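PDB 4NNB: OBCA, Oxalate Biosynthetic Component A from Burkholderia glumae, which is an oxalate biosynthetic component with a TIM-barrel domain that holds a magnesium ion and an oxaloacetate ion. Local coordinates for residues Ser5-Ala10 against Ala220-Leu225. Residues are numbered along the deposited sequence; the frame is centred on the assembly and turned at random.
Sequences SLYITA and AAVVHL. With MG (magnesium ion), chain B.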
loop_
_atom_site.group_PDB
_atom_site.type_symbol
_atom_site.label_atom_id
_atom_site.label_comp_id
_atom_site.label_asym_id
_atom_site.label_seq_id
_atom_site.Cartn_x
_atom_site.Cartn_y
_atom_site.Cartn_z
ATOM N N SER A 5 10.026 -22.428 -8.031
ATOM C CA SER A 5 10.673 -21.648 -6.981
ATOM C C SER A 5 10.160 -20.221 -7.132
ATOM O O SER A 5 9.775 -19.820 -8.231
ATOM C CB SER A 5 12.193 -21.669 -7.134
ATOM O OG SER A 5 12.730 -22.929 -6.781
ATOM N N LEU A 6 10.130 -19.457 -6.043
ATOM C CA LEU A 6 9.561 -18.109 -6.111
ATOM C C LEU A 6 10.402 -17.043 -5.419
ATOM O O LEU A 6 11.148 -17.325 -4.475
ATOM C CB LEU A 6 8.139 -18.088 -5.551
ATOM C CG LEU A 6 7.045 -18.755 -6.381
ATOM C CD1 LEU A 6 6.864 -20.204 -5.971
ATOM C CD2 LEU A 6 5.746 -18.005 -6.209
ATOM N N TYR A 7 10.288 -15.808 -5.894
ATOM C CA TYR A 7 10.901 -14.709 -5.167
ATOM C C TYR A 7 9.814 -13.754 -4.681
ATOM O O TYR A 7 8.785 -13.585 -5.335
ATOM C CB TYR A 7 11.996 -14.004 -5.982
ATOM C CG TYR A 7 11.534 -13.336 -7.260
ATOM C CD1 TYR A 7 11.251 -11.974 -7.293
ATOM C CD2 TYR A 7 11.408 -14.059 -8.441
ATOM C CE1 TYR A 7 10.837 -11.353 -8.471
ATOM C CE2 TYR A 7 10.990 -13.454 -9.613
ATOM C CZ TYR A 7 10.711 -12.099 -9.624
ATOM O OH TYR A 7 10.299 -11.491 -10.793
ATOM N N ILE A 8 10.035 -13.169 -3.509
ATOM C CA ILE A 8 9.075 -12.242 -2.937
ATOM C C ILE A 8 9.561 -10.840 -3.220
ATOM O O ILE A 8 10.721 -10.515 -2.967
ATOM C CB ILE A 8 8.908 -12.441 -1.411
ATOM C CG1 ILE A 8 8.342 -13.841 -1.128
ATOM C CG2 ILE A 8 8.000 -11.346 -0.805
ATOM C CD1 ILE A 8 8.392 -14.267 0.351
ATOM N N THR A 9 8.673 -10.023 -3.780
ATOM C CA THR A 9 8.920 -8.590 -3.866
ATOM C C THR A 9 8.243 -7.860 -2.704
ATOM O O THR A 9 7.049 -8.018 -2.473
ATOM C CB THR A 9 8.424 -7.999 -5.216
ATOM O OG1 THR A 9 9.229 -8.521 -6.287
ATOM C CG2 THR A 9 8.557 -6.460 -5.207
ATOM N N ALA A 10 9.009 -7.063 -1.964
ATOM C CA ALA A 10 8.422 -6.187 -0.951
ATOM C C ALA A 10 8.128 -4.815 -1.567
ATOM O O ALA A 10 8.967 -4.258 -2.263
ATOM C CB ALA A 10 9.371 -6.030 0.209
ATOM N N ALA A 220 12.337 -11.033 1.564
ATOM C CA ALA A 220 12.104 -10.423 0.254
ATOM C C ALA A 220 13.405 -10.357 -0.544
ATOM O O ALA A 220 14.424 -9.890 -0.039
ATOM C CB ALA A 220 11.485 -9.017 0.401
ATOM N N ALA A 221 13.368 -10.822 -1.791
ATOM C CA ALA A 221 14.544 -10.757 -2.662
ATOM C C ALA A 221 14.648 -9.410 -3.396
ATOM O O ALA A 221 15.744 -8.965 -3.743
ATOM C CB ALA A 221 14.512 -11.904 -3.668
ATOM N N VAL A 222 13.504 -8.780 -3.642
ATOM C CA VAL A 222 13.444 -7.537 -4.411
ATOM C C VAL A 222 12.596 -6.519 -3.654
ATOM O O VAL A 222 11.567 -6.872 -3.073
ATOM C CB VAL A 222 12.829 -7.778 -5.819
ATOM C CG1 VAL A 222 12.633 -6.451 -6.571
ATOM C CG2 VAL A 222 13.699 -8.752 -6.638
ATOM N N VAL A 223 13.018 -5.258 -3.647
ATOM C CA VAL A 223 12.235 -4.225 -2.986
ATOM C C VAL A 223 11.852 -3.120 -3.976
ATOM O O VAL A 223 12.725 -2.449 -4.537
ATOM C CB VAL A 223 12.987 -3.609 -1.793
ATOM C CG1 VAL A 223 12.072 -2.634 -1.039
ATOM C CG2 VAL A 223 13.495 -4.721 -0.850
ATOM N N HIS A 224 10.550 -2.953 -4.183
ATOM C CA HIS A 224 10.014 -1.925 -5.089
ATOM C C HIS A 224 9.774 -0.638 -4.286
ATOM O O HIS A 224 9.028 -0.637 -3.312
ATOM C CB HIS A 224 8.719 -2.449 -5.734
ATOM C CG HIS A 224 7.938 -1.426 -6.509
ATOM N ND1 HIS A 224 8.351 -0.935 -7.738
ATOM C CD2 HIS A 224 6.741 -0.841 -6.261
ATOM C CE1 HIS A 224 7.454 -0.079 -8.190
ATOM N NE2 HIS A 224 6.465 0.001 -7.309
ATOM N N LEU A 225 10.422 0.446 -4.697
ATOM C CA LEU A 225 10.438 1.692 -3.937
ATOM C C LEU A 225 9.678 2.832 -4.607
ATOM O O LEU A 225 9.735 2.992 -5.832
ATOM C CB LEU A 225 11.895 2.144 -3.736
ATOM C CG LEU A 225 12.752 1.237 -2.846
ATOM C CD1 LEU A 225 14.188 1.757 -2.739
ATOM C CD2 LEU A 225 12.115 1.136 -1.455
HETATM MG MG MG B . 4.689 1.230 -7.451
HETATM O O HOH W 1 3.615 -0.511 -8.415
#
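The carbonyl O of Ile8 is gripped by two successive amides: Ala221 N, 2.9 Å away and lying in the carbonyl plane, and Val222 N in a weak bond at 3.3 Å. With this fork two parallel strands of the TIM-type barrel, 5-10 and 222-229, begin to pair, although some 210 residues separate them in sequence. Beyond it the alternation is regular: Ala10 N donates a hydrogen bond to Val222 O, and His224 N donates one to Ala10 O, a bond of 2.8 Å with a C=O...N angle of 170°. The CA hydrogens of Thr9 and Val223 add weak contacts to the carbonyls of Val222 and Ala10.

On one face Thr9 lies beside Val222. The Thr9 torsion (chi1 -67°) sets OG1 beside its own backbone N, where it rests 3.7 Å from Val222 CB, while CG2 turns to His224 CB. Farther back, Val222 CG2 approaches CD1 of the Tyr7 ring obliquely, and beta-branched valine suits a strand that must also pack against Ile273 of the next one. On the other face two alanine methyls meet, Ala10 CB and Ala220 CB at 3.7 Å. Ala10 also touches Ser215 of helix 205-217 and Thr495 and Val499 of helix 495-507; a methyl is consistent with such close packing.

The residue whose amide makes the last of these bonds, His224, is also a metal ligand. It has CG anti to the backbone N (chi1 170°), which carries the imidazole away from strand 5-10 toward the ligand pocket, where it touches oxaloacetate. A weak hydrogen bond between ND1 and Asn275 OD1 may steady the ring's rotation, and His226 and Glu475 join it at the metal. Its NE2 binds magnesium at 2.2 Å, with CD2 and CE1 each 3.1 Å from the ion, so the metal sits symmetrically off the ring nitrogen.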